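Local coordinates for protein acetyl xylan esterase (Metagenome, PDB 6XYC) that probably hydrolyses both acetyl and feruloyl ester groups on complex natural xylans, as a serine esterase of the alpha/beta-hydrolase class, at residues I43-S48 and G124-F129; A61-P66 and T118-G123; L68-A73 and D274-F279. All blocks are in the same frame, centred on the assembly; numbering follows the deposited sequence.

Interaction 1. Residues I43-S48 and G124-F129; sequences IIIYGS and GHLSAF. With AES (4-(2-aminoethyl)benzenesulfonyl fluoride), chain B.
Ile45 and Leu126 cross at about a right angle, with the delta methyl of the isoleucine making the closest approach. Its CD1 stops 4.1 Å from Leu126 CB, at the root of the leucine side chain, and the gamma methyl CG2 of Ile45 comes to 4.2 Å from Leu126 CD1. In Ile45, CG1 lies anti to the carbonyl carbon (chi1 -48°) and the chain is extended beyond it, which carries CD1 away from the strand to the turn of helix that holds Leu126 and Ser127. The same methyl also lies against the serine hydroxyl, with Ile45 CD1 3.7 Å from Ser127 OG. That hydroxyl is turned back along its own helix and hydrogen-bonds to Gly123 O, so its polarity is satisfied while a methyl packs on it. The contact seats the middle of helix 122-131 against strand 39-45 near the middle of the alpha/beta-hydrolase fold. Val94 of helix 89-103 packs on both Ile45 and Leu126, adding a third element to this buried cluster. Past Ile45 the chain leaves the sheet as a loop that reaches the inhibitor. There Ser48 N bonds to Ser122 OG and lies 3.1 Å from AES O1S. Ala49 N and, at the start of helix 122-131, Ser122 N hydrogen-bond to AES, an arrangement consistent with the oxyanion-hole side of the pocket.

Interaction 2. Residues A61-P66 and T118-G123; sequences ASIGAP and TGFSSG. With AES (4-(2-aminoethyl)benzenesulfonyl fluoride), chain B.
The nucleophile elbow of this alpha/beta hydrolase, the Gly-x-Ser-x-Gly turn from Gly119 to Gly123, leaves a strand whose Thr118 and Phe120 pack on Ile63 and Ser62 of helix 56-69. Helix and strand segments run roughly antiparallel, at 146°, with their axes 10.1 Å apart, and side chains bridge the gap. Ile63 and Thr118 meet tip to tip, Ile63 CD1 lying 4.1 Å from Thr118 CG2. The threonine OG1 is anti to its own N and hydrogen-bonds to Val166 O, which leaves the methyl to face the helix. The delta methyl of Ile63 also sits at the edge of the Phe120 ring, 4.4 Å from Phe120 CD1. Farther round that ring, Ser62 OG lies 4.2 Å from Phe120 CZ, while the hydroxyl itself bonds to Met58 O. Phe267 meets Phe120 edge-to-face.

Beyond Phe120 the chain turns sharply: Gly119 CA and Gly123 CA are only 4.1 Å apart, and Ser121 takes the strained backbone angles phi 49°, psi -122° expected of a nucleophile at the tip of the elbow. The covalent adduct with the inhibitor identifies it as the reactive serine, and the geometry fits a triad with His262 and, probably, Asp230. His262 NE2 also hydrogen-bonds to AES. Ser121 OG is bonded covalently to AES S, and at the first turn of the following helix Ser122 N donates a 2.9 Å hydrogen bond to AES O1S.

Interaction 3. Residues L68-A73 and D274-F279; sequences LKAGFA and DMTDFF
Phe72 and Phe279 both carry CG anti to the carbonyl carbon (chi1 -67° and -84°), yet the two side chains take different courses. The Phe72 ring extends to the C-terminal helix 269-284, whereas the Phe279 ring swings away and offers its base to the contact. The setting is the alpha/beta-hydrolase sheet, where helix 56-69 belongs to the beta-alpha-beta crossover from strand 39-45 to the neighbouring parallel strand 73-77, and segment 68-73 is the turn that completes it. The helix is closed by a Schellman motif, with Gly71 at positive phi and Gly71 N bonded to Leu68 O at 2.9 Å. Ala70 before the reversal and Phe72 after it both meet the C-terminal helix.

The two phenylalanine side chains cross obliquely. Phe72 CZ lies 3.7 Å from Phe279 CB, and the neighbouring ring atom Phe72 CE1 is 4.0 Å from the same Phe279 CB, so the outer end of the ring rests on CB and the backbone carbonyl carbon of Phe279, not on its ring. The Phe279 ring continues to Thr118, Val166 and Ile42, packing against the sheet, while Phe72 packs on Lys40, Ile42 and Phe114. One turn earlier on the helix, Thr276 OG1 is bonded back to Phe272 O and Lys273 O, and its methyl branch faces the turn. There Thr276 CG2 packs against the methyl of the alanine, 3.8 Å from Ala70 CB.

From the N terminus, strand 39-45 comes first, then helix 56-69 with the turn after it, then strand 114-120, the elbow and helix 122-131, and finally helix 269-284. Interaction 1 closes a loop from 43-48 to 124-129, and interaction 2 closes a shorter one lying wholly within it. Interaction 3 begins inside both loops and ends far beyond them, at 274-279, so it crosses both. Interactions 1 and 2 touch where Ser48 N bonds to Ser122 OG and Ile43 O to Thr118 N, and they share the inhibitor. Interactions 2 and 3 meet at Thr118 and Phe279, linking the elbow strand to the C-terminal helix.

Interaction 1. Residues I43-S48 and G124-F129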
loop_
_atom_site.group_PDB
_atom_site.type_symbol
_atom_site.label_atom_id
_atom_site.label_comp_id
_atom_site.label_asym_id
_atom_site.label_seq_id
_atom_site.Cartn_x
_atom_site.Cartn_y
_atom_site.Cartn_z
ATOM N N ILE A 43 -8.290 0.381 1.695
ATOM C CA ILE A 43 -7.253 0.313 2.719
ATOM C C ILE A 43 -6.158 1.307 2.361
ATOM O O ILE A 43 -5.692 1.351 1.215
ATOM C CB ILE A 43 -6.692 -1.111 2.838
ATOM C CG1 ILE A 43 -7.766 -2.047 3.405
ATOM C CG2 ILE A 43 -5.452 -1.124 3.722
ATOM C CD1 ILE A 43 -7.440 -3.515 3.273
ATOM N N ILE A 44 -5.753 2.126 3.331
ATOM C CA ILE A 44 -4.725 3.129 3.079
ATOM C C ILE A 44 -3.555 2.905 4.024
ATOM O O ILE A 44 -3.723 2.471 5.170
ATOM C CB ILE A 44 -5.269 4.568 3.212
ATOM C CG1 ILE A 44 -5.565 4.933 4.667
ATOM C CG2 ILE A 44 -6.534 4.740 2.374
ATOM C CD1 ILE A 44 -5.961 6.399 4.854
ATOM N N ILE A 45 -2.356 3.232 3.541
ATOM C CA ILE A 45 -1.119 2.926 4.258
ATOM C C ILE A 45 -0.186 4.128 4.182
ATOM O O ILE A 45 0.154 4.589 3.086
ATOM C CB ILE A 45 -0.406 1.682 3.691
ATOM C CG1 ILE A 45 -1.384 0.520 3.506
ATOM C CG2 ILE A 45 0.763 1.285 4.611
ATOM C CD1 ILE A 45 -0.765 -0.650 2.761
ATOM N N TYR A 46 0.263 4.601 5.340
ATOM C CA TYR A 46 1.157 5.749 5.399
ATOM C C TYR A 46 2.518 5.413 4.796
ATOM O O TYR A 46 2.908 4.247 4.671
ATOM C CB TYR A 46 1.362 6.196 6.848
ATOM C CG TYR A 46 1.802 5.075 7.773
ATOM C CD1 TYR A 46 0.889 4.452 8.617
ATOM C CD2 TYR A 46 3.120 4.620 7.795
ATOM C CE1 TYR A 46 1.272 3.422 9.454
ATOM C CE2 TYR A 46 3.515 3.590 8.643
ATOM C CZ TYR A 46 2.581 2.990 9.464
ATOM O OH TYR A 46 2.955 1.967 10.303
ATOM N N GLY A 47 3.248 6.463 4.437
ATOM C CA GLY A 47 4.649 6.357 4.082
ATOM C C GLY A 47 5.542 6.766 5.239
ATOM O O GLY A 47 5.214 7.663 6.017
ATOM N N SER A 48 6.683 6.092 5.344
ATOM C CA SER A 48 7.580 6.299 6.476
ATOM C C SER A 48 8.943 5.658 6.265
ATOM O O SER A 48 9.666 5.413 7.236
ATOM C CB SER A 48 6.963 5.717 7.747
ATOM O OG SER A 48 7.023 4.295 7.721
ATOM N N GLY A 124 2.871 3.102 -0.575
ATOM C CA GLY A 124 2.626 2.755 -1.964
ATOM C C GLY A 124 3.365 1.503 -2.381
ATOM O O GLY A 124 2.859 0.717 -3.190
ATOM N N HIS A 125 4.568 1.301 -1.838
ATOM C CA HIS A 125 5.303 0.058 -2.049
ATOM C C HIS A 125 4.517 -1.141 -1.530
ATOM O O HIS A 125 4.372 -2.152 -2.227
ATOM C CB HIS A 125 6.662 0.166 -1.357
ATOM C CG HIS A 125 7.326 -1.148 -1.093
ATOM N ND1 HIS A 125 7.130 -1.863 0.069
ATOM C CD2 HIS A 125 8.213 -1.858 -1.828
ATOM C CE1 HIS A 125 7.856 -2.966 0.031
ATOM N NE2 HIS A 125 8.521 -2.989 -1.112
ATOM N N LEU A 126 3.991 -1.040 -0.305
ATOM C CA LEU A 126 3.235 -2.151 0.263
ATOM C C LEU A 126 1.933 -2.379 -0.496
ATOM O O LEU A 126 1.522 -3.526 -0.704
ATOM C CB LEU A 126 2.970 -1.883 1.747
ATOM C CG LEU A 126 4.239 -1.878 2.603
ATOM C CD1 LEU A 126 4.005 -1.364 3.998
ATOM C CD2 LEU A 126 4.851 -3.292 2.637
ATOM N N SER A 127 1.277 -1.302 -0.927
ATOM C CA SER A 127 0.060 -1.434 -1.720
ATOM C C SER A 127 0.347 -2.140 -3.041
ATOM O O SER A 127 -0.361 -3.075 -3.430
ATOM C CB SER A 127 -0.549 -0.049 -1.969
ATOM O OG SER A 127 -1.007 0.520 -0.759
ATOM N N ALA A 128 1.390 -1.701 -3.750
ATOM C CA ALA A 128 1.771 -2.369 -4.990
ATOM C C ALA A 128 2.162 -3.816 -4.732
ATOM O O ALA A 128 1.864 -4.702 -5.547
ATOM C CB ALA A 128 2.918 -1.617 -5.665
ATOM N N PHE A 129 2.829 -4.084 -3.606
ATOM C CA PHE A 129 3.245 -5.457 -3.340
ATOM C C PHE A 129 2.045 -6.362 -3.092
ATOM O O PHE A 129 2.042 -7.522 -3.518
ATOM C CB PHE A 129 4.205 -5.516 -2.155
ATOM C CG PHE A 129 5.276 -6.557 -2.313
ATOM C CD1 PHE A 129 4.953 -7.906 -2.284
ATOM C CD2 PHE A 129 6.593 -6.190 -2.520
ATOM C CE1 PHE A 129 5.929 -8.868 -2.438
ATOM C CE2 PHE A 129 7.579 -7.149 -2.673
ATOM C CZ PHE A 129 7.242 -8.492 -2.635
HETATM C C3 AES B . 12.799 6.998 1.402
HETATM C C2 AES B . 11.490 7.362 1.504
HETATM C C1 AES B . 10.520 6.423 1.328
HETATM S S AES B . 8.879 6.951 1.517
HETATM O O1S AES B . 8.221 6.185 2.608
HETATM O O2S AES B . 8.875 8.291 2.097
HETATM C C6 AES B . 10.815 5.128 1.047
HETATM C C5 AES B . 12.140 4.757 0.941
HETATM C C4 AES B . 13.129 5.695 1.125
HETATM C C7 AES B . 14.637 5.296 0.993
HETATM C C8 AES B . 14.902 4.650 -0.390
HETATM N N8 AES B . 16.314 4.638 -0.583
#

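Interaction 2. Residues A61-P66 and T118-G123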
loop_
_atom_site.group_PDB
_atom_site.type_symbol
_atom_site.label_atom_id
_atom_site.label_comp_id
_atom_site.label_asym_id
_atom_site.label_seq_id
_atom_site.Cartn_x
_atom_site.Cartn_y
_atom_site.Cartn_z
ATOM N N ALA A 61 -5.480 11.524 7.690
ATOM C CA ALA A 61 -5.517 12.971 7.520
ATOM C C ALA A 61 -5.054 13.376 6.131
ATOM O O ALA A 61 -5.520 14.386 5.595
ATOM C CB ALA A 61 -4.645 13.655 8.569
ATOM N N SER A 62 -4.151 12.597 5.529
ATOM C CA SER A 62 -3.562 12.991 4.253
ATOM C C SER A 62 -4.492 12.704 3.080
ATOM O O SER A 62 -4.652 13.552 2.197
ATOM C CB SER A 62 -2.234 12.268 4.042
ATOM O OG SER A 62 -1.287 12.652 5.020
ATOM N N ILE A 63 -5.103 11.516 3.035
ATOM C CA ILE A 63 -5.885 11.132 1.861
ATOM C C ILE A 63 -7.211 10.477 2.224
ATOM O O ILE A 63 -7.879 9.895 1.365
ATOM C CB ILE A 63 -5.067 10.196 0.949
ATOM C CG1 ILE A 63 -4.962 8.794 1.570
ATOM C CG2 ILE A 63 -3.670 10.751 0.704
ATOM C CD1 ILE A 63 -3.986 7.860 0.884
ATOM N N GLY A 64 -7.608 10.561 3.491
ATOM C CA GLY A 64 -8.831 9.897 3.906
ATOM C C GLY A 64 -10.075 10.636 3.461
ATOM O O GLY A 64 -11.037 10.023 2.988
ATOM N N ALA A 65 -10.075 11.959 3.595
ATOM C CA ALA A 65 -11.277 12.729 3.297
ATOM C C ALA A 65 -11.758 12.538 1.864
ATOM O O ALA A 65 -12.948 12.242 1.675
ATOM C CB ALA A 65 -11.036 14.213 3.597
ATOM N N PRO A 66 -10.924 12.691 0.826
ATOM C CA PRO A 66 -11.452 12.498 -0.542
ATOM C C PRO A 66 -12.087 11.133 -0.746
ATOM O O PRO A 66 -13.130 11.030 -1.406
ATOM C CB PRO A 66 -10.218 12.702 -1.435
ATOM C CG PRO A 66 -9.025 12.562 -0.508
ATOM C CD PRO A 66 -9.493 13.038 0.834
ATOM N N THR A 118 -4.273 1.601 -1.238
ATOM C CA THR A 118 -3.468 2.731 -1.673
ATOM C C THR A 118 -2.552 3.147 -0.529
ATOM O O THR A 118 -2.839 2.896 0.645
ATOM C CB THR A 118 -4.347 3.918 -2.110
ATOM O OG1 THR A 118 -3.531 4.989 -2.590
ATOM C CG2 THR A 118 -5.210 4.409 -0.951
ATOM N N GLY A 119 -1.436 3.763 -0.887
ATOM C CA GLY A 119 -0.484 4.249 0.095
ATOM C C GLY A 119 0.490 5.173 -0.594
ATOM O O GLY A 119 0.569 5.208 -1.830
ATOM N N PHE A 120 1.237 5.939 0.204
ATOM C CA PHE A 120 2.249 6.833 -0.354
ATOM C C PHE A 120 3.650 6.446 0.128
ATOM O O PHE A 120 3.819 6.016 1.271
ATOM C CB PHE A 120 1.928 8.331 -0.047
ATOM C CG PHE A 120 1.562 8.634 1.384
ATOM C CD1 PHE A 120 0.268 8.460 1.847
ATOM C CD2 PHE A 120 2.511 9.150 2.248
ATOM C CE1 PHE A 120 -0.055 8.750 3.154
ATOM C CE2 PHE A 120 2.185 9.451 3.544
ATOM C CZ PHE A 120 0.905 9.252 3.998
ATOM N N SER A 121 4.651 6.604 -0.756
ATOM C CA SER A 121 6.016 6.147 -0.552
ATOM C C SER A 121 5.964 4.695 -0.083
ATOM O O SER A 121 5.443 3.825 -0.795
ATOM C CB SER A 121 6.766 7.048 0.427
ATOM O OG SER A 121 8.162 6.912 0.232
ATOM N N SER A 122 6.522 4.396 1.097
ATOM C CA SER A 122 6.631 3.003 1.506
ATOM C C SER A 122 5.257 2.370 1.608
ATOM O O SER A 122 5.131 1.158 1.430
ATOM C CB SER A 122 7.408 2.869 2.824
ATOM O OG SER A 122 6.856 3.630 3.871
ATOM N N GLY A 123 4.214 3.167 1.857
ATOM C CA GLY A 123 2.861 2.635 1.815
ATOM C C GLY A 123 2.391 2.335 0.405
ATOM O O GLY A 123 1.588 1.423 0.192
HETATM C C3 AES B . 12.799 6.998 1.402
HETATM C C2 AES B . 11.490 7.362 1.504
HETATM C C1 AES B . 10.520 6.423 1.328
HETATM S S AES B . 8.879 6.951 1.517
HETATM O O1S AES B . 8.221 6.185 2.608
HETATM O O2S AES B . 8.875 8.291 2.097
HETATM C C6 AES B . 10.815 5.128 1.047
HETATM C C5 AES B . 12.140 4.757 0.941
HETATM C C4 AES B . 13.129 5.695 1.125
HETATM C C7 AES B . 14.637 5.296 0.993
HETATM C C8 AES B . 14.902 4.650 -0.390
HETATM N N8 AES B . 16.314 4.638 -0.583
#

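Interaction 3. Residues L68-A73 and D274-F279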
loop_
_atom_site.group_PDB
_atom_site.type_symbol
_atom_site.label_atom_id
_atom_site.label_comp_id
_atom_site.label_asym_id
_atom_site.label_seq_id
_atom_site.Cartn_x
_atom_site.Cartn_y
_atom_site.Cartn_z
ATOM N N LEU A 68 -13.571 9.236 1.541
ATOM C CA LEU A 68 -14.867 9.222 2.215
ATOM C C LEU A 68 -15.909 9.999 1.421
ATOM O O LEU A 68 -17.044 9.537 1.252
ATOM C CB LEU A 68 -14.720 9.793 3.629
ATOM C CG LEU A 68 -13.935 8.894 4.589
ATOM C CD1 LEU A 68 -13.423 9.673 5.786
ATOM C CD2 LEU A 68 -14.798 7.711 5.033
ATOM N N LYS A 69 -15.540 11.177 0.920
ATOM C CA LYS A 69 -16.473 11.978 0.131
ATOM C C LYS A 69 -16.888 11.257 -1.144
ATOM O O LYS A 69 -17.993 11.481 -1.651
ATOM C CB LYS A 69 -15.845 13.333 -0.207
ATOM C CG LYS A 69 -15.719 14.284 0.973
ATOM C CD LYS A 69 -14.276 14.741 1.169
ATOM C CE LYS A 69 -14.028 16.133 0.596
ATOM N NZ LYS A 69 -12.582 16.390 0.380
ATOM N N ALA A 70 -16.022 10.396 -1.678
ATOM C CA ALA A 70 -16.347 9.594 -2.852
ATOM C C ALA A 70 -17.250 8.414 -2.526
ATOM O O ALA A 70 -17.723 7.741 -3.449
ATOM C CB ALA A 70 -15.062 9.081 -3.512
ATOM N N GLY A 71 -17.497 8.147 -1.246
ATOM C CA GLY A 71 -18.410 7.098 -0.838
ATOM C C GLY A 71 -17.771 5.800 -0.413
ATOM O O GLY A 71 -18.473 4.787 -0.333
ATOM N N PHE A 72 -16.470 5.791 -0.137
ATOM C CA PHE A 72 -15.776 4.580 0.276
ATOM C C PHE A 72 -15.568 4.580 1.785
ATOM O O PHE A 72 -15.311 5.627 2.387
ATOM C CB PHE A 72 -14.415 4.458 -0.414
ATOM C CG PHE A 72 -14.502 4.245 -1.895
ATOM C CD1 PHE A 72 -14.453 5.316 -2.762
ATOM C CD2 PHE A 72 -14.624 2.969 -2.412
ATOM C CE1 PHE A 72 -14.531 5.120 -4.130
ATOM C CE2 PHE A 72 -14.704 2.762 -3.777
ATOM C CZ PHE A 72 -14.655 3.842 -4.636
ATOM N N ALA A 73 -15.701 3.403 2.390
ATOM C CA ALA A 73 -15.154 3.178 3.717
ATOM C C ALA A 73 -13.632 3.224 3.640
ATOM O O ALA A 73 -13.031 2.737 2.675
ATOM C CB ALA A 73 -15.612 1.828 4.266
ATOM N N ASP A 274 -8.265 12.066 -9.471
ATOM C CA ASP A 274 -7.752 10.937 -10.241
ATOM C C ASP A 274 -7.878 9.645 -9.445
ATOM O O ASP A 274 -8.298 8.613 -9.984
ATOM C CB ASP A 274 -6.292 11.173 -10.638
ATOM C CG ASP A 274 -6.129 12.284 -11.658
ATOM O OD1 ASP A 274 -7.052 12.507 -12.469
ATOM O OD2 ASP A 274 -5.056 12.923 -11.658
ATOM N N MET A 275 -7.532 9.685 -8.152
ATOM C CA MET A 275 -7.584 8.472 -7.340
ATOM C C MET A 275 -9.025 8.020 -7.125
ATOM O O MET A 275 -9.342 6.836 -7.262
ATOM C CB MET A 275 -6.904 8.705 -5.989
ATOM C CG MET A 275 -7.212 7.621 -4.958
ATOM S SD MET A 275 -6.378 7.815 -3.365
ATOM C CE MET A 275 -6.997 9.398 -2.837
ATOM N N THR A 276 -9.911 8.951 -6.761
ATOM C CA THR A 276 -11.287 8.569 -6.459
ATOM C C THR A 276 -12.044 8.180 -7.721
ATOM O O THR A 276 -12.880 7.275 -7.680
ATOM C CB THR A 276 -12.015 9.700 -5.722
ATOM O OG1 THR A 276 -11.901 10.923 -6.454
ATOM C CG2 THR A 276 -11.427 9.888 -4.334
ATOM N N ASP A 277 -11.760 8.834 -8.847
ATOM C CA ASP A 277 -12.343 8.403 -10.113
ATOM C C ASP A 277 -11.898 6.986 -10.455
ATOM O O ASP A 277 -12.714 6.144 -10.850
ATOM C CB ASP A 277 -11.958 9.376 -11.236
ATOM C CG ASP A 277 -12.783 10.652 -11.222
ATOM O OD1 ASP A 277 -13.730 10.745 -10.411
ATOM O OD2 ASP A 277 -12.482 11.562 -12.023
ATOM N N PHE A 278 -10.601 6.707 -10.293
ATOM C CA PHE A 278 -10.065 5.380 -10.581
ATOM C C PHE A 278 -10.752 4.318 -9.733
ATOM O O PHE A 278 -11.279 3.327 -10.253
ATOM C CB PHE A 278 -8.551 5.395 -10.343
ATOM C CG PHE A 278 -7.903 4.042 -10.416
ATOM C CD1 PHE A 278 -7.584 3.480 -11.647
ATOM C CD2 PHE A 278 -7.599 3.336 -9.265
ATOM C CE1 PHE A 278 -6.982 2.231 -11.725
ATOM C CE2 PHE A 278 -6.999 2.084 -9.334
ATOM C CZ PHE A 278 -6.688 1.532 -10.568
ATOM N N PHE A 279 -10.770 4.520 -8.415
ATOM C CA PHE A 279 -11.409 3.549 -7.532
ATOM C C PHE A 279 -12.887 3.411 -7.855
ATOM O O PHE A 279 -13.437 2.305 -7.809
ATOM C CB PHE A 279 -11.224 3.943 -6.058
ATOM C CG PHE A 279 -9.914 3.500 -5.464
ATOM C CD1 PHE A 279 -9.389 2.241 -5.705
ATOM C CD2 PHE A 279 -9.204 4.354 -4.632
ATOM C CE1 PHE A 279 -8.185 1.852 -5.146
ATOM C CE2 PHE A 279 -8.005 3.965 -4.074
ATOM C CZ PHE A 279 -7.492 2.715 -4.329
#